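Local coordinates for protein transcriptional regulators (LACI-FAMILY TRANSCRIPTIONAL REGULATORY PROTEIN) (Corynebacterium glutamicum, PDB 3GYB) that is the effector-domain part of a LacI-family regulator that probably binds cis-regulatory DNA and controls transcription, at residues R88-S93 against G131-E136. Sequence-based numbering, arbitrary orientation.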
loop_
_atom_site.group_PDB
_atom_site.type_symbol
_atom_site.label_atom_id
_atom_site.label_comp_id
_atom_site.label_asym_id
_atom_site.label_seq_id
_atom_site.Cartn_x
_atom_site.Cartn_y
_atom_site.Cartn_z
ATOM N N ARG A 88 7.825 11.678 15.841
ATOM C CA ARG A 88 8.669 12.655 16.519
ATOM C C ARG A 88 9.406 11.966 17.657
ATOM O O ARG A 88 9.066 10.845 18.042
ATOM C CB ARG A 88 7.813 13.790 17.092
ATOM C CG ARG A 88 6.648 13.295 17.931
ATOM C CD ARG A 88 5.901 14.419 18.629
ATOM N NE ARG A 88 5.621 15.546 17.745
ATOM C CZ ARG A 88 4.526 16.297 17.822
ATOM N NH1 ARG A 88 3.604 16.030 18.737
ATOM N NH2 ARG A 88 4.362 17.326 17.002
ATOM N N ILE A 89 10.420 12.638 18.192
ATOM C CA ILE A 89 11.178 12.088 19.306
ATOM C C ILE A 89 10.346 12.397 20.546
ATOM O O ILE A 89 10.024 13.555 20.812
ATOM C CB ILE A 89 12.556 12.766 19.439
ATOM C CG1 ILE A 89 13.212 12.898 18.061
ATOM C CG2 ILE A 89 13.446 11.949 20.363
ATOM C CD1 ILE A 89 13.415 11.578 17.339
ATOM N N THR A 90 9.990 11.359 21.294
ATOM C CA THR A 90 9.173 11.531 22.490
ATOM C C THR A 90 9.709 12.599 23.440
ATOM O O THR A 90 8.935 13.324 24.066
ATOM C CB THR A 90 9.040 10.203 23.269
ATOM O OG1 THR A 90 8.488 9.196 22.411
ATOM C CG2 THR A 90 8.124 10.384 24.472
ATOM N N GLN A 91 11.030 12.700 23.538
ATOM C CA GLN A 91 11.658 13.671 24.430
ATOM C C GLN A 91 11.749 15.088 23.862
ATOM O O GLN A 91 11.246 16.039 24.462
ATOM C CB GLN A 91 13.062 13.191 24.818
ATOM C CG GLN A 91 13.996 12.960 23.632
ATOM C CD GLN A 91 15.383 12.507 24.050
ATOM O OE1 GLN A 91 16.250 12.268 23.207
ATOM N NE2 GLN A 91 15.602 12.387 25.356
ATOM N N ALA A 92 12.387 15.215 22.705
ATOM C CA ALA A 92 12.590 16.502 22.047
ATOM C C ALA A 92 11.361 17.396 21.886
ATOM O O ALA A 92 10.217 16.952 22.003
ATOM C CB ALA A 92 13.239 16.278 20.685
ATOM N N SER A 93 11.629 18.671 21.616
ATOM C CA SER A 93 10.594 19.675 21.403
ATOM C C SER A 93 9.807 19.312 20.149
ATOM O O SER A 93 10.272 18.522 19.329
ATOM C CB SER A 93 11.240 21.052 21.222
ATOM O OG SER A 93 10.345 21.968 20.612
ATOM N N GLY A 131 5.480 3.496 17.849
ATOM C CA GLY A 131 5.166 2.188 18.395
ATOM C C GLY A 131 5.383 2.134 19.896
ATOM O O GLY A 131 4.546 1.607 20.636
ATOM N N LEU A 132 6.507 2.677 20.352
ATOM C CA LEU A 132 6.820 2.681 21.777
ATOM C C LEU A 132 5.776 3.470 22.552
ATOM O O LEU A 132 5.323 3.036 23.610
ATOM C CB LEU A 132 8.212 3.274 22.017
ATOM C CG LEU A 132 9.366 2.269 22.114
ATOM C CD1 LEU A 132 9.522 1.512 20.808
ATOM C CD2 LEU A 132 10.652 3.008 22.460
ATOM N N ARG A 133 5.393 4.626 22.020
ATOM C CA ARG A 133 4.391 5.460 22.665
ATOM C C ARG A 133 3.055 4.727 22.774
ATOM O O ARG A 133 2.394 4.775 23.812
ATOM C CB ARG A 133 4.209 6.769 21.889
ATOM C CG ARG A 133 5.396 7.728 22.000
ATOM C CD ARG A 133 5.044 9.103 21.435
ATOM N NE ARG A 133 4.986 9.123 19.975
ATOM C CZ ARG A 133 6.051 9.222 19.184
ATOM N NH1 ARG A 133 7.267 9.308 19.710
ATOM N NH2 ARG A 133 5.899 9.246 17.865
ATOM N N ARG A 134 2.657 4.045 21.705
ATOM C CA ARG A 134 1.397 3.315 21.715
ATOM C C ARG A 134 1.441 2.148 22.692
ATOM O O ARG A 134 0.434 1.819 23.316
ATOM C CB ARG A 134 1.057 2.845 20.297
ATOM C CG ARG A 134 0.764 4.022 19.376
ATOM C CD ARG A 134 0.602 3.629 17.918
ATOM N NE ARG A 134 0.683 4.820 17.071
ATOM C CZ ARG A 134 0.705 4.804 15.741
ATOM N NH1 ARG A 134 0.646 3.653 15.080
ATOM N NH2 ARG A 134 0.807 5.946 15.070
ATOM N N PHE A 135 2.612 1.532 22.832
ATOM C CA PHE A 135 2.780 0.419 23.759
ATOM C C PHE A 135 2.696 0.940 25.190
ATOM O O PHE A 135 2.030 0.349 26.036
ATOM C CB PHE A 135 4.137 -0.263 23.544
ATOM C CG PHE A 135 4.608 -1.057 24.734
ATOM C CD1 PHE A 135 4.006 -2.268 25.067
ATOM C CD2 PHE A 135 5.623 -0.565 25.547
ATOM C CE1 PHE A 135 4.408 -2.980 26.200
ATOM C CE2 PHE A 135 6.033 -1.267 26.683
ATOM C CZ PHE A 135 5.423 -2.477 27.008
ATOM N N GLU A 136 3.378 2.049 25.455
ATOM C CA GLU A 136 3.369 2.630 26.793
ATOM C C GLU A 136 1.964 3.053 27.207
ATOM O O GLU A 136 1.548 2.831 28.348
ATOM C CB GLU A 136 4.330 3.819 26.851
ATOM C CG GLU A 136 5.777 3.435 26.600
ATOM C CD GLU A 136 6.728 4.606 26.757
ATOM O OE1 GLU A 136 6.510 5.648 26.099
ATOM O OE2 GLU A 136 7.696 4.482 27.534
#
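The irregular loop segment 88-93 meets one turn-and-a-half of helix 129-144, and the backbones stay well apart: the nearest alpha carbons, CA of Thr-90 and CA of Arg-133, are 7.7 Å from each other. In this periplasmic-binding-protein-like fold of a LacI-family regulator, the loop joins strands 82-85 and 97-100 of one lobe, while the helix follows strand 121-124 of the other, so the contact bridges the two lobes. Both hydrogen bonds across the contact are donated by Arg-133. Its NH1 donates to O of Arg-88 at 2.9 Å and to OG1 of Thr-90 at 3.0 Å, so one nitrogen grips both a main-chain carbonyl and a hydroxyl oxygen. OG1 of Thr-90 lies 3° out of the guanidinium plane, at its edge, whereas the Arg-88 oxygen stands 28° out of that plane and its bond is bent. For Thr-90, OG1 is anti to its carbonyl carbon (chi1 -57°), which turns the hydroxyl to the helix; it also lies 3.4 Å from CG of Arg-133, alongside the aliphatic part of the chain. The Arg-133 chain bends at chi3, bringing the guanidinium round to the loop. Its remaining nitrogens have other partners: NE forms a salt bridge with Asp-102, and NH2 bonds to OG1 of Thr-87. Bonds from all three nitrogens would restrict the rotation of the group, and the carboxylate probably offsets its charge. Arg-88 crosses Arg-133 at about a right angle and sends its own guanidinium to O of His-257, OG of Ser-97 and OG1 of Thr-258. Its side chain offers Arg-133 a methylene: CG of Arg-88 sits over one guanidinium face, offset toward the rim, 4.1 Å from NH2 of Arg-133.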